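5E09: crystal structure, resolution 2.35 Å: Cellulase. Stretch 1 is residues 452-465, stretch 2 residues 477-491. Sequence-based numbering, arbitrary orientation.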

# COMPACT_ATOMS: atom_id res chain seq x y z
N HIS A 452 23.19 1.48 19.56
CA HIS A 452 23.70 0.13 19.42
C HIS A 452 22.50 -0.80 19.35
O HIS A 452 21.96 -1.19 20.39
CB HIS A 452 24.63 -0.24 20.57
CG HIS A 452 25.84 0.64 20.68
ND1 HIS A 452 26.91 0.55 19.81
CD2 HIS A 452 26.15 1.63 21.56
CE1 HIS A 452 27.82 1.44 20.15
NE2 HIS A 452 27.39 2.11 21.20
N PHE A 453 22.08 -1.12 18.14
CA PHE A 453 20.86 -1.89 17.93
C PHE A 453 21.03 -3.34 18.38
O PHE A 453 20.05 -3.99 18.79
CB PHE A 453 20.44 -1.83 16.46
CG PHE A 453 19.96 -0.47 16.02
CD1 PHE A 453 18.73 0.02 16.43
CD2 PHE A 453 20.75 0.32 15.19
CE1 PHE A 453 18.30 1.27 16.03
CE2 PHE A 453 20.32 1.58 14.79
CZ PHE A 453 19.09 2.05 15.21
N ASN A 454 22.26 -3.84 18.30
CA ASN A 454 22.58 -5.18 18.78
C ASN A 454 21.66 -6.27 18.24
O ASN A 454 21.17 -7.11 19.00
CB ASN A 454 22.56 -5.19 20.31
CG ASN A 454 23.65 -4.33 20.91
OD1 ASN A 454 24.68 -4.10 20.28
ND2 ASN A 454 23.43 -3.84 22.13
N GLY A 455 21.42 -6.26 16.94
CA GLY A 455 20.59 -7.28 16.30
C GLY A 455 19.10 -7.09 16.49
O GLY A 455 18.30 -7.91 16.03
N ASP A 456 18.70 -6.02 17.16
CA ASP A 456 17.28 -5.78 17.42
C ASP A 456 16.74 -4.73 16.44
O ASP A 456 17.51 -4.08 15.73
CB ASP A 456 17.08 -5.33 18.86
CG ASP A 456 15.76 -5.79 19.43
OD1 ASP A 456 14.84 -6.10 18.64
OD2 ASP A 456 15.64 -5.83 20.68
N SER A 457 15.42 -4.56 16.39
CA SER A 457 14.83 -3.59 15.48
C SER A 457 13.71 -2.79 16.14
O SER A 457 12.91 -3.34 16.90
CB SER A 457 14.30 -4.28 14.20
OG SER A 457 13.35 -5.29 14.49
N VAL A 458 13.68 -1.49 15.86
CA VAL A 458 12.70 -0.59 16.46
C VAL A 458 11.32 -0.78 15.86
O VAL A 458 11.12 -0.65 14.65
CB VAL A 458 13.11 0.89 16.30
CG1 VAL A 458 12.10 1.80 16.95
CG2 VAL A 458 14.49 1.12 16.89
N ALA A 459 10.36 -1.09 16.72
CA ALA A 459 8.96 -1.21 16.31
C ALA A 459 8.30 0.16 16.35
O ALA A 459 7.66 0.57 15.39
CB ALA A 459 8.22 -2.19 17.21
N THR A 460 8.47 0.86 17.47
CA THR A 460 7.84 2.17 17.60
C THR A 460 8.45 3.00 18.73
O THR A 460 9.40 2.57 19.37
CB THR A 460 6.32 2.04 17.83
OG1 THR A 460 5.73 3.34 17.88
CG2 THR A 460 6.02 1.28 19.12
N MSE A 461 7.90 4.19 18.97
CA MSE A 461 8.47 5.13 19.94
C MSE A 461 7.38 5.93 20.64
O MSE A 461 6.51 6.51 19.99
CB MSE A 461 9.45 6.09 19.25
CG MSE A 461 10.05 7.14 20.20
SE MSE A 461 11.02 8.63 19.37
CE MSE A 461 9.53 9.72 18.77
N GLU A 462 7.42 5.94 21.97
CA GLU A 462 6.54 6.80 22.75
C GLU A 462 7.26 8.09 23.13
O GLU A 462 8.47 8.10 23.34
CB GLU A 462 6.06 6.10 24.01
CG GLU A 462 5.00 5.04 23.79
CD GLU A 462 4.50 4.44 25.09
OE1 GLU A 462 5.19 3.55 25.64
OE2 GLU A 462 3.43 4.87 25.57
N ALA A 463 6.49 9.17 23.22
CA ALA A 463 7.02 10.45 23.66
C ALA A 463 6.05 11.11 24.62
O ALA A 463 4.93 11.44 24.25
CB ALA A 463 7.27 11.36 22.46
N VAL A 464 6.47 11.29 25.87
CA VAL A 464 5.63 12.01 26.84
C VAL A 464 6.44 13.07 27.53
O VAL A 464 7.65 12.94 27.67
CB VAL A 464 5.02 11.07 27.90
CG1 VAL A 464 4.07 10.07 27.27
CG2 VAL A 464 6.12 10.37 28.68
N TYR A 465 5.81 14.15 27.97
CA TYR A 465 6.53 15.15 28.73
C TYR A 465 6.82 14.63 30.13
O TYR A 465 6.24 13.63 30.55
CB TYR A 465 5.75 16.46 28.81
CG TYR A 465 5.68 17.18 27.48
CD1 TYR A 465 6.83 17.72 26.90
CD2 TYR A 465 4.48 17.31 26.81
CE1 TYR A 465 6.77 18.37 25.69
CE2 TYR A 465 4.41 17.96 25.60
CZ TYR A 465 5.55 18.49 25.05
OH TYR A 465 5.47 19.14 23.84
N THR A 477 -2.12 10.53 21.29
CA THR A 477 -1.49 9.27 21.65
C THR A 477 -0.01 9.46 21.95
O THR A 477 0.62 10.39 21.46
CB THR A 477 -1.66 8.21 20.53
OG1 THR A 477 -0.92 7.02 20.86
CG2 THR A 477 -1.18 8.75 19.19
N SER A 478 0.55 8.57 22.77
CA SER A 478 1.96 8.64 23.14
C SER A 478 2.84 8.02 22.06
O SER A 478 4.02 8.35 21.94
CB SER A 478 2.20 7.94 24.47
OG SER A 478 1.78 6.59 24.41
N PHE A 479 2.26 7.12 21.26
CA PHE A 479 3.01 6.43 20.21
C PHE A 479 3.13 7.27 18.95
O PHE A 479 2.14 7.52 18.27
CB PHE A 479 2.34 5.09 19.88
CG PHE A 479 2.42 4.09 20.99
CD1 PHE A 479 3.51 3.24 21.09
CD2 PHE A 479 1.43 4.02 21.96
CE1 PHE A 479 3.60 2.32 22.12
CE2 PHE A 479 1.52 3.10 23.00
CZ PHE A 479 2.61 2.25 23.07
N LYS A 480 4.35 7.68 18.64
CA LYS A 480 4.59 8.56 17.50
C LYS A 480 4.71 7.80 16.19
O LYS A 480 5.11 6.63 16.17
CB LYS A 480 5.84 9.40 17.74
CG LYS A 480 5.79 10.24 19.02
CD LYS A 480 4.66 11.27 18.97
CE LYS A 480 3.55 10.92 19.95
NZ LYS A 480 2.43 11.90 19.91
N GLU A 481 4.36 8.47 15.10
CA GLU A 481 4.30 7.87 13.77
C GLU A 481 5.69 7.56 13.23
O GLU A 481 6.55 8.44 13.15
CB GLU A 481 3.56 8.79 12.81
CG GLU A 481 3.61 8.37 11.34
CD GLU A 481 2.77 9.27 10.44
OE1 GLU A 481 2.31 10.32 10.92
OE2 GLU A 481 2.57 8.92 9.26
N PHE A 482 5.89 6.30 12.83
CA PHE A 482 7.15 5.83 12.28
C PHE A 482 7.56 6.61 11.02
O PHE A 482 6.74 6.81 10.11
CB PHE A 482 7.05 4.34 11.96
CG PHE A 482 8.37 3.63 11.90
CD1 PHE A 482 9.21 3.76 10.80
CD2 PHE A 482 8.76 2.79 12.93
CE1 PHE A 482 10.42 3.08 10.74
CE2 PHE A 482 9.97 2.10 12.88
CZ PHE A 482 10.80 2.25 11.78
N GLY A 483 8.82 7.03 10.96
CA GLY A 483 9.33 7.73 9.80
C GLY A 483 8.98 9.19 9.56
O GLY A 483 9.56 9.84 8.68
N TYR A 484 8.05 9.71 10.35
CA TYR A 484 7.56 11.06 10.17
C TYR A 484 8.23 11.77 11.35
O TYR A 484 8.80 12.84 11.20
CB TYR A 484 6.04 11.24 10.24
CG TYR A 484 5.57 12.67 10.29
CD1 TYR A 484 5.88 13.57 9.26
CD2 TYR A 484 4.79 13.13 11.35
CE1 TYR A 484 5.44 14.88 9.31
CE2 TYR A 484 4.35 14.45 11.40
CZ TYR A 484 4.68 15.32 10.38
OH TYR A 484 4.24 16.63 10.43
N THR A 485 8.18 11.14 12.52
CA THR A 485 8.70 11.75 13.74
C THR A 485 10.08 11.23 14.12
O THR A 485 10.84 11.91 14.81
CB THR A 485 7.74 11.51 14.91
OG1 THR A 485 7.57 10.10 15.10
CG2 THR A 485 6.39 12.16 14.63
N PHE A 486 10.41 10.01 13.69
CA PHE A 486 11.68 9.40 14.04
C PHE A 486 12.05 8.36 13.01
O PHE A 486 11.19 7.89 12.26
CB PHE A 486 11.62 8.75 15.43
CG PHE A 486 10.81 7.49 15.47
CD1 PHE A 486 9.43 7.53 15.63
CD2 PHE A 486 11.43 6.25 15.35
CE1 PHE A 486 8.68 6.36 15.67
CE2 PHE A 486 10.69 5.08 15.39
CZ PHE A 486 9.31 5.13 15.55
N SER A 487 13.31 7.96 12.96
CA SER A 487 13.74 6.99 11.96
C SER A 487 14.97 6.20 12.40
O SER A 487 16.03 6.76 12.62
CB SER A 487 14.02 7.70 10.64
OG SER A 487 14.05 6.77 9.57
N PRO A 488 14.81 4.88 12.55
CA PRO A 488 15.97 4.01 12.75
C PRO A 488 16.82 3.94 11.48
O PRO A 488 16.32 3.54 10.43
CB PRO A 488 15.36 2.64 13.06
CG PRO A 488 13.94 2.92 13.43
CD PRO A 488 13.54 4.14 12.68
N VAL A 489 18.08 4.35 11.59
CA VAL A 489 19.05 4.22 10.51
C VAL A 489 20.09 3.18 10.94
O VAL A 489 21.05 3.50 11.67
CB VAL A 489 19.74 5.56 10.17
CG1 VAL A 489 20.42 5.48 8.82
CG2 VAL A 489 18.74 6.71 10.21
N TYR A 490 19.89 1.95 10.49
CA TYR A 490 20.69 0.81 10.96
C TYR A 490 22.10 0.83 10.39
O TYR A 490 23.06 0.55 11.10
CB TYR A 490 19.99 -0.51 10.60
CG TYR A 490 18.67 -0.68 11.30
CD1 TYR A 490 18.62 -1.02 12.65
CD2 TYR A 490 17.47 -0.48 10.63
CE1 TYR A 490 17.42 -1.16 13.31
CE2 TYR A 490 16.26 -0.62 11.28
CZ TYR A 490 16.24 -0.96 12.62
OH TYR A 490 15.04 -1.10 13.28
N ASP A 491 22.23 1.20 9.12
CA ASP A 491 23.53 1.25 8.46
C ASP A 491 24.40 2.40 8.98
O ASP A 491 25.60 2.46 8.69
CB ASP A 491 23.35 1.37 6.95
CG ASP A 491 22.25 2.35 6.57
OD1 ASP A 491 21.07 2.07 6.89
OD2 ASP A 491 22.57 3.40 5.96
O HOH W 1 5.65 3.96 15.37

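Ser478 OG donates to Glu462 OE2 at 2.7 Å, while the other carboxylate oxygen of Glu462 is bonded elsewhere in the structure. Two backbone hydrogen bonds lie beside it and join the segments antiparallel: Lys480 N to Met461 O at 2.8 Å, nearly straight at 167°, and Ala463 N to Ser478 O at 2.9 Å. Between them, Glu462 and Phe479 form a non-hydrogen-bonded pair whose CA atoms are 4.4 Å apart, close enough for Glu462 CA to approach Ser478 O at 3.1 Å in a CA-H...O contact. At the far end the link is made by a side chain: Val458 N donates to Tyr490 OH at 2.9 Å. A water bridges Thr460 OG1 (2.6 Å from its oxygen) and Lys480 O (2.8 Å), atoms too far apart to bond directly.

Packing fills the space around these bonds. Glu462 CG lies over the face of the Phe479 ring, 3.6 Å from the ring centroid, and Thr460 CG2 meets the edge of that ring, 3.7 Å from Phe479 CD1. Selenomethionine Met461 lays CB over the face of Phe486, 3.8 Å from its centroid. Val458 CB packs on Pro488 CG at 3.6 Å. Beyond it, Tyr490 turns its edge to the face of Phe453, CD1 lying 3.6 Å from Phe453 CD2.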